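Local atomic coordinates of glycoside Hydrolase Family 43_12 (Metagenome, PDB entry 7JVH), a protein that probably hydrolyses glycosidic bonds in plant hemicelluloses, as a glycoside hydrolase of family 43, subfamily 12. Residues A[465-473]-A[484-492]; A[521-529]-A[539-548]. All coordinates share one frame; numbering follows the deposited sequence.

Contact 1 of 2, residues A[465-473]-A[484-492]; sequences QNEACNYVL and LVLEKTVRP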
loop_
_atom_site.group_PDB
_atom_site.type_symbol
_atom_site.label_atom_id
_atom_site.label_comp_id
_atom_site.label_asym_id
_atom_site.label_seq_id
_atom_site.Cartn_x
_atom_site.Cartn_y
_atom_site.Cartn_z
ATOM N N GLN A 465 -1.489 13.054 -2.941
ATOM C CA GLN A 465 -1.034 12.488 -1.667
ATOM C C GLN A 465 -2.241 12.384 -0.725
ATOM O O GLN A 465 -2.592 11.296 -0.258
ATOM C CB GLN A 465 0.076 13.351 -1.075
ATOM C CG GLN A 465 0.535 13.018 0.344
ATOM C CD GLN A 465 0.809 11.533 0.582
ATOM O OE1 GLN A 465 0.177 10.952 1.449
ATOM N NE2 GLN A 465 1.726 10.919 -0.177
ATOM N N ASN A 466 -2.885 13.524 -0.471
ATOM C CA ASN A 466 -4.193 13.563 0.178
ATOM C C ASN A 466 -5.057 14.711 -0.368
ATOM O O ASN A 466 -4.611 15.511 -1.212
ATOM C CB ASN A 466 -4.074 13.585 1.723
ATOM C CG ASN A 466 -3.517 14.865 2.271
ATOM O OD1 ASN A 466 -3.959 15.960 1.924
ATOM N ND2 ASN A 466 -2.550 14.733 3.163
ATOM N N GLU A 467 -6.299 14.775 0.114
ATOM C CA GLU A 467 -7.293 15.728 -0.362
ATOM C C GLU A 467 -6.811 17.196 -0.352
ATOM O O GLU A 467 -7.343 18.024 -1.079
ATOM C CB GLU A 467 -8.590 15.610 0.435
ATOM C CG GLU A 467 -8.427 15.794 1.954
ATOM C CD GLU A 467 -8.113 14.516 2.726
ATOM O OE1 GLU A 467 -8.088 13.416 2.150
ATOM O OE2 GLU A 467 -7.941 14.616 3.938
ATOM N N ALA A 468 -5.807 17.503 0.472
ATOM C CA ALA A 468 -5.247 18.850 0.610
ATOM C C ALA A 468 -3.765 18.916 0.235
ATOM O O ALA A 468 -3.083 19.900 0.515
ATOM C CB ALA A 468 -5.446 19.354 2.041
ATOM N N CYS A 469 -3.275 17.848 -0.404
ATOM C CA CYS A 469 -1.900 17.739 -0.873
ATOM C C CYS A 469 -1.953 17.072 -2.229
ATOM O O CYS A 469 -1.759 15.852 -2.353
ATOM C CB CYS A 469 -1.071 16.934 0.129
ATOM S SG CYS A 469 -0.524 17.913 1.559
ATOM N N ASN A 470 -2.247 17.883 -3.254
ATOM C CA ASN A 470 -2.399 17.394 -4.613
ATOM C C ASN A 470 -2.136 18.447 -5.675
ATOM O O ASN A 470 -2.205 19.651 -5.400
ATOM C CB ASN A 470 -3.785 16.777 -4.807
ATOM C CG ASN A 470 -4.921 17.754 -4.521
ATOM O OD1 ASN A 470 -5.190 18.663 -5.309
ATOM N ND2 ASN A 470 -5.613 17.545 -3.402
ATOM N N TYR A 471 -1.800 17.968 -6.880
ATOM C CA TYR A 471 -1.655 18.777 -8.083
ATOM C C TYR A 471 -2.630 18.258 -9.127
ATOM O O TYR A 471 -2.729 17.055 -9.341
ATOM C CB TYR A 471 -0.240 18.677 -8.631
ATOM C CG TYR A 471 0.836 19.193 -7.707
ATOM C CD1 TYR A 471 0.712 20.425 -7.094
ATOM C CD2 TYR A 471 1.999 18.469 -7.489
ATOM C CE1 TYR A 471 1.698 20.909 -6.245
ATOM C CE2 TYR A 471 2.987 18.949 -6.645
ATOM C CZ TYR A 471 2.822 20.175 -6.030
ATOM O OH TYR A 471 3.800 20.680 -5.210
ATOM N N VAL A 472 -3.364 19.180 -9.759
ATOM C CA VAL A 472 -4.418 18.841 -10.709
ATOM C C VAL A 472 -4.326 19.743 -11.942
ATOM O O VAL A 472 -4.203 20.961 -11.814
ATOM C CB VAL A 472 -5.807 18.998 -10.084
ATOM C CG1 VAL A 472 -6.867 18.449 -11.023
ATOM C CG2 VAL A 472 -5.881 18.306 -8.753
ATOM N N LEU A 473 -4.370 19.117 -13.128
ATOM C CA LEU A 473 -4.426 19.792 -14.419
ATOM C C LEU A 473 -5.682 19.316 -15.118
ATOM O O LEU A 473 -5.836 18.134 -15.379
ATOM C CB LEU A 473 -3.205 19.440 -15.262
ATOM C CG LEU A 473 -3.126 20.018 -16.690
ATOM C CD1 LEU A 473 -2.861 21.523 -16.677
ATOM C CD2 LEU A 473 -2.048 19.312 -17.501
ATOM N N LEU A 484 -7.187 25.230 -20.065
ATOM C CA LEU A 484 -6.468 24.328 -19.200
ATOM C C LEU A 484 -6.096 25.051 -17.927
ATOM O O LEU A 484 -5.579 26.165 -17.971
ATOM C CB LEU A 484 -5.208 23.753 -19.874
ATOM C CG LEU A 484 -5.340 22.567 -20.810
ATOM C CD1 LEU A 484 -3.964 22.257 -21.385
ATOM C CD2 LEU A 484 -5.928 21.353 -20.103
ATOM N N VAL A 485 -6.373 24.400 -16.791
ATOM C CA VAL A 485 -6.136 24.959 -15.478
ATOM C C VAL A 485 -5.258 23.993 -14.664
ATOM O O VAL A 485 -5.541 22.801 -14.582
ATOM C CB VAL A 485 -7.468 25.249 -14.756
ATOM C CG1 VAL A 485 -7.232 25.822 -13.354
ATOM C CG2 VAL A 485 -8.320 26.204 -15.586
ATOM N N LEU A 486 -4.173 24.538 -14.104
ATOM C CA LEU A 486 -3.292 23.833 -13.211
ATOM C C LEU A 486 -3.512 24.410 -11.804
ATOM O O LEU A 486 -3.359 25.618 -11.591
ATOM C CB LEU A 486 -1.842 24.004 -13.639
ATOM C CG LEU A 486 -0.746 23.252 -12.882
ATOM C CD1 LEU A 486 -0.883 21.750 -12.977
ATOM C CD2 LEU A 486 0.610 23.684 -13.433
ATOM N N GLU A 487 -3.880 23.532 -10.861
ATOM C CA GLU A 487 -4.143 23.903 -9.489
ATOM C C GLU A 487 -3.319 23.070 -8.535
ATOM O O GLU A 487 -3.075 21.880 -8.775
ATOM C CB GLU A 487 -5.620 23.706 -9.166
ATOM C CG GLU A 487 -6.534 24.818 -9.698
ATOM C CD GLU A 487 -7.996 24.434 -9.671
ATOM O OE1 GLU A 487 -8.313 23.217 -9.585
ATOM O OE2 GLU A 487 -8.835 25.351 -9.736
ATOM N N LYS A 488 -2.889 23.706 -7.440
ATOM C CA LYS A 488 -2.309 23.014 -6.297
ATOM C C LYS A 488 -3.156 23.269 -5.044
ATOM O O LYS A 488 -3.821 24.309 -4.914
ATOM C CB LYS A 488 -0.882 23.485 -6.059
ATOM C CG LYS A 488 -0.763 24.939 -5.649
ATOM C CD LYS A 488 0.667 25.311 -5.358
ATOM C CE LYS A 488 0.782 26.715 -4.824
ATOM N NZ LYS A 488 2.210 26.937 -4.492
ATOM N N THR A 489 -3.125 22.295 -4.130
ATOM C CA THR A 489 -3.604 22.445 -2.766
ATOM C C THR A 489 -2.522 21.864 -1.881
ATOM O O THR A 489 -2.139 20.719 -2.059
ATOM C CB THR A 489 -4.934 21.708 -2.532
ATOM O OG1 THR A 489 -5.921 22.193 -3.459
ATOM C CG2 THR A 489 -5.450 21.946 -1.097
ATOM N N VAL A 490 -2.040 22.671 -0.931
ATOM C CA VAL A 490 -0.920 22.337 -0.062
ATOM C C VAL A 490 -1.327 22.452 1.414
ATOM O O VAL A 490 -1.723 23.528 1.855
ATOM C CB VAL A 490 0.257 23.299 -0.327
ATOM C CG1 VAL A 490 1.498 22.837 0.437
ATOM C CG2 VAL A 490 0.542 23.412 -1.829
ATOM N N ARG A 491 -1.221 21.346 2.166
ATOM C CA ARG A 491 -1.461 21.337 3.624
ATOM C C ARG A 491 -0.449 20.474 4.376
ATOM O O ARG A 491 -0.567 19.248 4.393
ATOM C CB ARG A 491 -2.875 20.848 3.970
ATOM C CG ARG A 491 -3.189 20.902 5.485
ATOM C CD ARG A 491 -4.536 20.291 5.836
ATOM N NE ARG A 491 -4.560 18.887 5.493
ATOM C CZ ARG A 491 -5.650 18.143 5.301
ATOM N NH1 ARG A 491 -6.872 18.657 5.443
ATOM N NH2 ARG A 491 -5.480 16.859 4.947
ATOM N N PRO A 492 0.562 21.074 5.045
ATOM C CA PRO A 492 1.465 20.302 5.902
ATOM C C PRO A 492 0.751 19.676 7.111
ATOM O O PRO A 492 -0.279 20.181 7.551
ATOM C CB PRO A 492 2.499 21.340 6.360
ATOM C CG PRO A 492 1.888 22.667 6.117
ATOM C CD PRO A 492 0.892 22.509 5.002
#

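Contact 2 of 2, residues A[521-529]-A[539-548]; sequences TDGLNYQFS and IGGPLDAAVL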
loop_
_atom_site.group_PDB
_atom_site.type_symbol
_atom_site.label_atom_id
_atom_site.label_comp_id
_atom_site.label_asym_id
_atom_site.label_seq_id
_atom_site.Cartn_x
_atom_site.Cartn_y
_atom_site.Cartn_z
ATOM N N THR A 521 8.255 13.879 -13.170
ATOM C CA THR A 521 8.955 14.250 -11.953
ATOM C C THR A 521 10.373 13.681 -11.984
ATOM O O THR A 521 10.566 12.504 -12.261
ATOM C CB THR A 521 8.203 13.794 -10.654
ATOM O OG1 THR A 521 9.026 14.050 -9.516
ATOM C CG2 THR A 521 7.862 12.299 -10.675
ATOM N N ASP A 522 11.342 14.551 -11.678
ATOM C CA ASP A 522 12.739 14.208 -11.565
ATOM C C ASP A 522 13.140 13.865 -10.130
ATOM O O ASP A 522 14.318 13.832 -9.812
ATOM C CB ASP A 522 13.595 15.378 -12.068
ATOM C CG ASP A 522 13.474 16.609 -11.205
ATOM O OD1 ASP A 522 12.626 16.636 -10.291
ATOM O OD2 ASP A 522 14.251 17.554 -11.457
ATOM N N GLY A 523 12.145 13.632 -9.261
ATOM C CA GLY A 523 12.361 13.345 -7.852
ATOM C C GLY A 523 12.350 14.574 -6.967
ATOM O O GLY A 523 12.112 14.444 -5.768
ATOM N N LEU A 524 12.611 15.754 -7.550
ATOM C CA LEU A 524 12.633 17.029 -6.842
ATOM C C LEU A 524 11.412 17.903 -7.117
ATOM O O LEU A 524 10.929 18.586 -6.219
ATOM C CB LEU A 524 13.896 17.833 -7.164
ATOM C CG LEU A 524 15.228 17.324 -6.558
ATOM C CD1 LEU A 524 16.418 18.110 -7.101
ATOM C CD2 LEU A 524 15.283 17.307 -5.032
ATOM N N ASN A 525 10.951 17.918 -8.373
ATOM C CA ASN A 525 9.769 18.690 -8.811
ATOM C C ASN A 525 8.918 17.953 -9.821
ATOM O O ASN A 525 9.379 17.008 -10.436
ATOM C CB ASN A 525 10.167 20.052 -9.397
ATOM C CG ASN A 525 10.838 20.934 -8.381
ATOM O OD1 ASN A 525 10.167 21.580 -7.536
ATOM N ND2 ASN A 525 12.149 21.007 -8.449
ATOM N N TYR A 526 7.651 18.352 -9.929
ATOM C CA TYR A 526 6.705 17.824 -10.900
ATOM C C TYR A 526 6.492 18.932 -11.922
ATOM O O TYR A 526 6.342 20.098 -11.555
ATOM C CB TYR A 526 5.366 17.497 -10.231
ATOM C CG TYR A 526 5.334 16.263 -9.368
ATOM C CD1 TYR A 526 5.809 16.284 -8.062
ATOM C CD2 TYR A 526 4.801 15.072 -9.852
ATOM C CE1 TYR A 526 5.764 15.148 -7.263
ATOM C CE2 TYR A 526 4.761 13.926 -9.066
ATOM C CZ TYR A 526 5.241 13.980 -7.761
ATOM O OH TYR A 526 5.207 12.870 -6.948
ATOM N N GLN A 527 6.501 18.567 -13.206
ATOM C CA GLN A 527 6.308 19.499 -14.313
ATOM C C GLN A 527 5.181 18.941 -15.171
ATOM O O GLN A 527 5.278 17.827 -15.690
ATOM C CB GLN A 527 7.563 19.658 -15.154
ATOM C CG GLN A 527 7.362 20.442 -16.458
ATOM C CD GLN A 527 6.974 21.897 -16.224
ATOM O OE1 GLN A 527 7.769 22.640 -15.683
ATOM N NE2 GLN A 527 5.746 22.317 -16.637
ATOM N N PHE A 528 4.117 19.733 -15.310
ATOM C CA PHE A 528 2.957 19.381 -16.092
ATOM C C PHE A 528 3.107 19.906 -17.533
ATOM O O PHE A 528 3.895 20.813 -17.807
ATOM C CB PHE A 528 1.692 19.940 -15.414
ATOM C CG PHE A 528 1.216 19.105 -14.250
ATOM C CD1 PHE A 528 1.771 19.256 -12.985
ATOM C CD2 PHE A 528 0.211 18.169 -14.417
ATOM C CE1 PHE A 528 1.317 18.501 -11.914
ATOM C CE2 PHE A 528 -0.243 17.400 -13.333
ATOM C CZ PHE A 528 0.316 17.571 -12.089
ATOM N N SER A 529 2.355 19.288 -18.450
ATOM C CA SER A 529 2.352 19.657 -19.844
ATOM C C SER A 529 1.090 19.150 -20.488
ATOM O O SER A 529 0.412 18.264 -19.940
ATOM C CB SER A 529 3.568 19.057 -20.578
ATOM O OG SER A 529 3.463 17.640 -20.719
ATOM N N ILE A 539 3.014 23.576 -19.049
ATOM C CA ILE A 539 2.084 24.486 -18.379
ATOM C C ILE A 539 2.435 24.506 -16.895
ATOM O O ILE A 539 2.542 23.470 -16.267
ATOM C CB ILE A 539 0.601 24.116 -18.602
ATOM C CG1 ILE A 539 -0.300 25.027 -17.769
ATOM C CG2 ILE A 539 0.323 22.638 -18.298
ATOM C CD1 ILE A 539 -1.621 25.361 -18.444
ATOM N N GLY A 540 2.660 25.708 -16.362
ATOM C CA GLY A 540 3.199 25.886 -15.028
ATOM C C GLY A 540 4.675 25.537 -15.013
ATOM O O GLY A 540 5.199 24.938 -15.961
ATOM N N GLY A 541 5.348 25.906 -13.921
ATOM C CA GLY A 541 6.758 25.638 -13.735
ATOM C C GLY A 541 6.951 24.369 -12.909
ATOM O O GLY A 541 6.024 23.569 -12.757
ATOM N N PRO A 542 8.169 24.137 -12.372
ATOM C CA PRO A 542 8.397 23.021 -11.448
ATOM C C PRO A 542 7.619 23.194 -10.117
ATOM O O PRO A 542 7.722 24.227 -9.467
ATOM C CB PRO A 542 9.910 23.077 -11.204
ATOM C CG PRO A 542 10.320 24.491 -11.557
ATOM C CD PRO A 542 9.376 24.945 -12.624
ATOM N N LEU A 543 6.846 22.169 -9.750
ATOM C CA LEU A 543 6.085 22.123 -8.510
ATOM C C LEU A 543 6.731 21.187 -7.496
ATOM O O LEU A 543 6.860 19.993 -7.752
ATOM C CB LEU A 543 4.668 21.632 -8.809
ATOM C CG LEU A 543 3.815 22.567 -9.659
ATOM C CD1 LEU A 543 2.625 21.795 -10.216
ATOM C CD2 LEU A 543 3.393 23.746 -8.811
ATOM N N ASP A 544 7.112 21.747 -6.339
ATOM C CA ASP A 544 7.849 21.031 -5.285
ATOM C C ASP A 544 7.266 19.649 -5.042
ATOM O O ASP A 544 6.077 19.506 -4.771
ATOM C CB ASP A 544 7.852 21.829 -3.984
ATOM C CG ASP A 544 8.872 21.328 -2.962
ATOM O OD1 ASP A 544 9.302 20.135 -3.010
ATOM O OD2 ASP A 544 9.218 22.146 -2.085
ATOM N N ALA A 545 8.125 18.634 -5.158
ATOM C CA ALA A 545 7.745 17.235 -4.978
ATOM C C ALA A 545 7.472 16.898 -3.508
ATOM O O ALA A 545 6.759 15.941 -3.208
ATOM C CB ALA A 545 8.842 16.319 -5.535
ATOM N N ALA A 546 8.083 17.667 -2.606
ATOM C CA ALA A 546 7.973 17.446 -1.157
ATOM C C ALA A 546 6.503 17.495 -0.687
ATOM O O ALA A 546 6.132 16.750 0.209
ATOM C CB ALA A 546 8.803 18.466 -0.394
ATOM N N VAL A 547 5.692 18.349 -1.341
ATOM C CA VAL A 547 4.265 18.506 -1.056
ATOM C C VAL A 547 3.475 17.177 -1.041
ATOM O O VAL A 547 2.494 17.046 -0.287
ATOM C CB VAL A 547 3.597 19.499 -2.059
ATOM C CG1 VAL A 547 2.078 19.450 -1.975
ATOM C CG2 VAL A 547 4.059 20.935 -1.808
ATOM N N LEU A 548 3.893 16.207 -1.862
ATOM C CA LEU A 548 3.221 14.905 -1.971
ATOM C C LEU A 548 3.915 13.789 -1.173
ATOM O O LEU A 548 3.579 12.603 -1.305
ATOM C CB LEU A 548 3.075 14.492 -3.442
ATOM C CG LEU A 548 2.409 15.540 -4.340
ATOM C CD1 LEU A 548 2.250 15.037 -5.770
ATOM C CD2 LEU A 548 1.053 15.939 -3.757
#

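Contact 1 of 2, residues A[465-473]-A[484-492]
The guanidinium of R491 lies with one face on the methyl of A468, whose CB sits 3.5 Å above the plane. At the edge, in plane, comes E467 OE2, 3.5 Å from R491 NH2: a salt bridge whose hydrogen bond is weak, the two planes turned 79° apart, while E467 OE1 serves R401. The Y471 ring meets K488 at its edge, CD1 lying alongside, 3.6 Å from K488 CB. All this belongs to an antiparallel beta hairpin of the concanavalin A-like domain. The pairs N470–T489 and V472–E487 are hydrogen-bonded, Y471–K488 and L473–L486 non-hydrogen-bonded, and successive pairs point to opposite faces: N470, T489, V472 and E487 to one, Y471, K488 and the leucines to the other, where L473 CB reaches L486 CD1. Leading into the strand, 466–469 form a type I turn. N466 suits its start because OD1 accepts from A468 N (2.8 Å), an Asx turn, and Q465 and N466 both face C469 in a classic bulge. Small A468 lets arginine lie flat: CG anti to N (chi1 -177°) carries the chain out and the chi3 bend (62°) turns the guanidinium over CB. C469 SG then takes the R491 backbone N-H, N to SG 3.6 Å.

Contact 2 of 2, residues A[521-529]-A[539-548]
A beta hairpin at the edge of one sheet of the concanavalin A-like domain brings 525–529 and 541–544 together, antiparallel but twisted at 139°. Y526 and L543 form its hydrogen-bonded pair, each N-H meeting the other's carbonyl O. The Y526 ring is sandwiched: T521 CB stands 3.7 Å above the plane toward the rim of one face, L548 CD1 lies over the opposite face, 4.1 Å from the centroid in a CH-pi contact, and A545 CA reaches the edge. A flat aromatic suits this slot between two aliphatic groups. N525 CB rests 3.5 Å from P542 CB. Q527, bent at chi2 (65°), swings its amide forward along its strand, toward F528, and NE2 gives one N-H to G540 O (2.8 Å) and the other to F528 O (2.7 Å), both nearly in the amide plane. A leucine here would probably leave the G540 carbonyl without that donor and the chain corner freer to shift. G540 suits the corner through its positive phi (73°). F528 CD1 meets L543 CD1 at 3.9 Å. Strand 515–522 pairs with 525–531 along its other edge, Q438 receives the Y526 hydroxyl, and F528 packs on strands 458–464 and 469–477.

The two hairpins face each other in one beta sandwich, contact 1 in the six-stranded sheet and contact 2 at the edge of the eight-stranded one, their centres about 11 Å apart. F528 of contact 2 packs on Y471, L473 and L486 of contact 1. Polar links join the two contacts: Y471 OH lies 2.6 Å from D544 O and Q465 NE2 2.7 Å from L548 O, both probable hydrogen bonds, with L548 CD2 packed 3.1 Å from C469 O. Beside contact 2, N325 and N331, in the family 43 part of the chain, donate hydrogen bonds to the carbonyls of G523 and A545. Contact 1 instead carries E487, whose OE1 binds a glycerol, probably from crystallisation.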